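Long-range contact in protein BCAM1869 (Burkholderia cenocepacia, PDB 4O2H), which is an RsaM homolog that probably acts as a transcriptional regulator in quorum sensing and associates with a second copy of itself: residues Y20-E25 with M101-K106. Numbering follows the deposited sequence.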
ATOM      1  N   TYR A  20      12.563  13.292  -0.075  1.00 45.24           N
ATOM      2  CA  TYR A  20      11.321  13.936   0.372  1.00 44.19           C
ATOM      3  C   TYR A  20      10.976  15.131  -0.463  1.00 48.63           C
ATOM      4  O   TYR A  20      11.879  15.863  -0.866  1.00 48.76           O
ATOM      5  CB  TYR A  20      11.416  14.384   1.835  1.00 45.42           C
ATOM      6  CG  TYR A  20      11.579  13.243   2.809  1.00 47.39           C
ATOM      7  CD1 TYR A  20      10.474  12.533   3.272  1.00 47.23           C
ATOM      8  CD2 TYR A  20      12.839  12.889   3.295  1.00 50.20           C
ATOM      9  CE1 TYR A  20      10.609  11.525   4.229  1.00 47.62           C
ATOM     10  CE2 TYR A  20      12.994  11.828   4.196  1.00 51.14           C
ATOM     11  CZ  TYR A  20      11.869  11.157   4.665  1.00 56.48           C
ATOM     12  OH  TYR A  20      11.986  10.135   5.565  1.00 58.52           O
ATOM     13  N   VAL A  21       9.665  15.321  -0.727  1.00 46.71           N
ATOM     14  CA  VAL A  21       9.047  16.499  -1.372  1.00 47.73           C
ATOM     15  C   VAL A  21       8.778  17.488  -0.239  1.00 52.96           C
ATOM     16  O   VAL A  21       7.988  17.171   0.647  1.00 53.47           O
ATOM     17  CB  VAL A  21       7.742  16.141  -2.170  1.00 49.30           C
ATOM     18  CG1 VAL A  21       7.017  17.411  -2.659  1.00 49.41           C
ATOM     19  CG2 VAL A  21       8.065  15.215  -3.344  1.00 48.81           C
ATOM     20  N   ARG A  22       9.451  18.641  -0.224  1.00 51.52           N
ATOM     21  CA  ARG A  22       9.315  19.604   0.875  1.00 51.01           C
ATOM     22  C   ARG A  22       8.218  20.600   0.619  1.00 58.01           C
ATOM     23  O   ARG A  22       8.193  21.266  -0.416  1.00 59.26           O
ATOM     24  CB  ARG A  22      10.634  20.289   1.190  1.00 48.71           C
ATOM     25  CG  ARG A  22      11.549  19.329   1.941  1.00 55.62           C
ATOM     26  CD  ARG A  22      12.940  19.853   2.284  1.00 48.66           C
ATOM     27  NE  ARG A  22      13.505  18.977   3.310  1.00 60.46           N
ATOM     28  CZ  ARG A  22      14.035  17.776   3.076  1.00 71.18           C
ATOM     29  NH1 ARG A  22      14.453  17.023   4.079  1.00 58.87           N
ATOM     30  NH2 ARG A  22      14.140  17.319   1.837  1.00 51.36           N
ATOM     31  N   LEU A  23       7.249  20.632   1.550  1.00 55.70           N
ATOM     32  CA  LEU A  23       6.043  21.445   1.433  1.00 55.79           C
ATOM     33  C   LEU A  23       5.746  22.166   2.726  1.00 61.15           C
ATOM     34  O   LEU A  23       5.823  21.567   3.804  1.00 59.74           O
ATOM     35  CB  LEU A  23       4.842  20.535   1.060  1.00 53.44           C
ATOM     36  CG  LEU A  23       4.875  19.765  -0.258  1.00 55.61           C
ATOM     37  CD1 LEU A  23       3.765  18.757  -0.306  1.00 52.62           C
ATOM     38  CD2 LEU A  23       4.780  20.711  -1.456  1.00 60.06           C
ATOM     39  N   SER A  24       5.351  23.438   2.615  1.00 60.98           N
ATOM     40  CA  SER A  24       4.970  24.252   3.772  1.00 62.07           C
ATOM     41  C   SER A  24       3.649  23.781   4.366  1.00 65.88           C
ATOM     42  O   SER A  24       2.863  23.104   3.704  1.00 62.69           O
ATOM     43  CB  SER A  24       4.847  25.723   3.383  1.00 66.65           C
ATOM     44  OG  SER A  24       3.703  25.908   2.568  1.00 75.61           O
ATOM     45  N   GLU A  25       3.405  24.194   5.610  1.00 65.41           N
ATOM     46  CA  GLU A  25       2.205  23.943   6.405  1.00 64.38           C
ATOM     47  C   GLU A  25       0.937  24.313   5.564  1.00 66.67           C
ATOM     48  O   GLU A  25      -0.002  23.515   5.491  1.00 65.38           O
ATOM     49  CB  GLU A  25       2.335  24.796   7.696  1.00 67.55           C
ATOM     50  CG  GLU A  25       1.174  24.757   8.674  1.00 77.26           C
ATOM     51  CD  GLU A  25       1.330  25.613   9.917  1.00 94.39           C
ATOM     52  OE1 GLU A  25       1.513  26.851   9.797  1.00 90.60           O
ATOM     53  OE2 GLU A  25       1.249  25.035  11.025  1.00 76.88           O
HETATM   54  N   MSE A 101       8.102  15.784   3.442  1.00 48.29           N
HETATM   55  CA  MSE A 101       8.697  16.383   4.629  1.00 50.05           C
HETATM   56  C   MSE A 101       8.120  17.782   4.747  1.00 54.69           C
HETATM   57  O   MSE A 101       8.300  18.613   3.842  1.00 54.45           O
HETATM   58  CB  MSE A 101      10.244  16.384   4.595  1.00 54.77           C
HETATM   59  CG  MSE A 101      10.855  17.105   5.764  1.00 63.83           C
HETATM   60 SE   MSE A 101      10.356  16.350   7.481  0.61 70.22          SE
HETATM   61  CE  MSE A 101      11.489  14.819   7.495  1.00 66.42           C
ATOM     62  N   ALA A 102       7.383  18.035   5.846  1.00 51.77           N
ATOM     63  CA  ALA A 102       6.833  19.360   6.096  1.00 52.67           C
ATOM     64  C   ALA A 102       7.900  20.278   6.661  1.00 58.38           C
ATOM     65  O   ALA A 102       8.689  19.894   7.532  1.00 58.32           O
ATOM     66  CB  ALA A 102       5.640  19.291   7.031  1.00 52.47           C
ATOM     67  N   ILE A 103       7.947  21.494   6.125  1.00 56.84           N
ATOM     68  CA  ILE A 103       8.930  22.497   6.507  1.00 60.17           C
ATOM     69  C   ILE A 103       8.230  23.675   7.184  1.00 67.45           C
ATOM     70  O   ILE A 103       7.030  23.850   6.993  1.00 64.87           O
ATOM     71  CB  ILE A 103       9.781  22.935   5.278  1.00 64.33           C
ATOM     72  CG1 ILE A 103       8.884  23.429   4.102  1.00 61.98           C
ATOM     73  CG2 ILE A 103      10.717  21.785   4.849  1.00 64.57           C
ATOM     74  CD1 ILE A 103       9.521  24.340   3.112  1.00 60.85           C
ATOM     75  N   ASP A 104       8.975  24.474   7.978  1.00 68.32           N
ATOM     76  CA  ASP A 104       8.398  25.628   8.652  1.00 69.87           C
ATOM     77  C   ASP A 104       8.576  26.918   7.806  1.00 76.20           C
ATOM     78  O   ASP A 104       8.969  26.857   6.629  1.00 75.19           O
ATOM     79  CB  ASP A 104       8.979  25.789  10.084  1.00 74.97           C
ATOM     80  CG  ASP A 104      10.481  26.025  10.246  1.00 88.47           C
ATOM     81  OD1 ASP A 104      11.068  26.761   9.418  1.00 90.58           O
ATOM     82  OD2 ASP A 104      11.038  25.588  11.274  1.00 95.82           O
ATOM     83  N   ALA A 105       8.259  28.076   8.425  1.00 75.05           N
ATOM     84  CA  ALA A 105       8.346  29.420   7.852  1.00 78.90           C
ATOM     85  C   ALA A 105       9.768  29.777   7.410  1.00 86.56           C
ATOM     86  O   ALA A 105       9.930  30.506   6.427  1.00 86.71           O
ATOM     87  CB  ALA A 105       7.859  30.447   8.867  1.00 81.78           C
ATOM     88  N   LYS A 106      10.787  29.269   8.130  1.00 86.44           N
ATOM     89  CA  LYS A 106      12.198  29.517   7.810  1.00 90.82           C
ATOM     90  C   LYS A 106      12.736  28.487   6.783  1.00 92.69           C
ATOM     91  O   LYS A 106      13.868  28.634   6.309  1.00 97.06           O
ATOM     92  CB  LYS A 106      13.059  29.534   9.089  1.00 96.82           C
ATOM     93  CG  LYS A 106      12.899  30.810   9.932  1.00108.15           C
ATOM     94  CD  LYS A 106      13.852  30.840  11.130  1.00118.03           C
ATOM     95  CE  LYS A 106      13.678  32.071  11.987  1.00129.49           C
ATOM     96  NZ  LYS A 106      14.809  32.249  12.938  1.00140.88           N
TER
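With CG anti to the backbone N (chi1 175°), Met101 sets that atom beside the guanidinium of Arg22, whose own CG lies anti to the carbonyl carbon (chi1 -75°). The two side chains lie side by side and point the same way, and Met101 CB sits over one face of the guanidinium, offset toward its rim, while Met101 CG is 4.0 Å from Arg22 NH1. An arginine suits this place because its aliphatic part packs as well as its charged end: Arg22 CG and CD each meet Ile103 CG2 at 3.9 Å, the two side chains crossing at about a right angle. The guanidinium forms salt bridges to Asp109 through NE and to Asp18 through NH2, which hold it in place. Met101, present as selenomethionine, also brings its CB to 3.6 Å from Tyr20 CB; the tyrosine additionally packs on Pro42 of the second subunit.

These side chains project from a two-stranded parallel sheet, in which strand 21-24, near the N-terminus, pairs with the much later strand 100-103. The axes of 21-24 and 101-103 run 38° apart, in the same general direction. Met101 N donates to Val21 O at 3.1 Å, Leu23 N to Met101 O at 3.2 Å, and Ile103 N to Leu23 O at 3.1 Å, so Met101 is bonded to the residues on either side of Arg22, and Leu23 in turn to those flanking Ala102. On the face away from Arg22 and Met101, the small methyl of Ala102 and the side chain of Leu23 both touch Leu28 of helix 25-29. Ser24, a short hydroxyl residue fit for an N-cap, caps that helix, its OG hydrogen-bonded to Ala27 N.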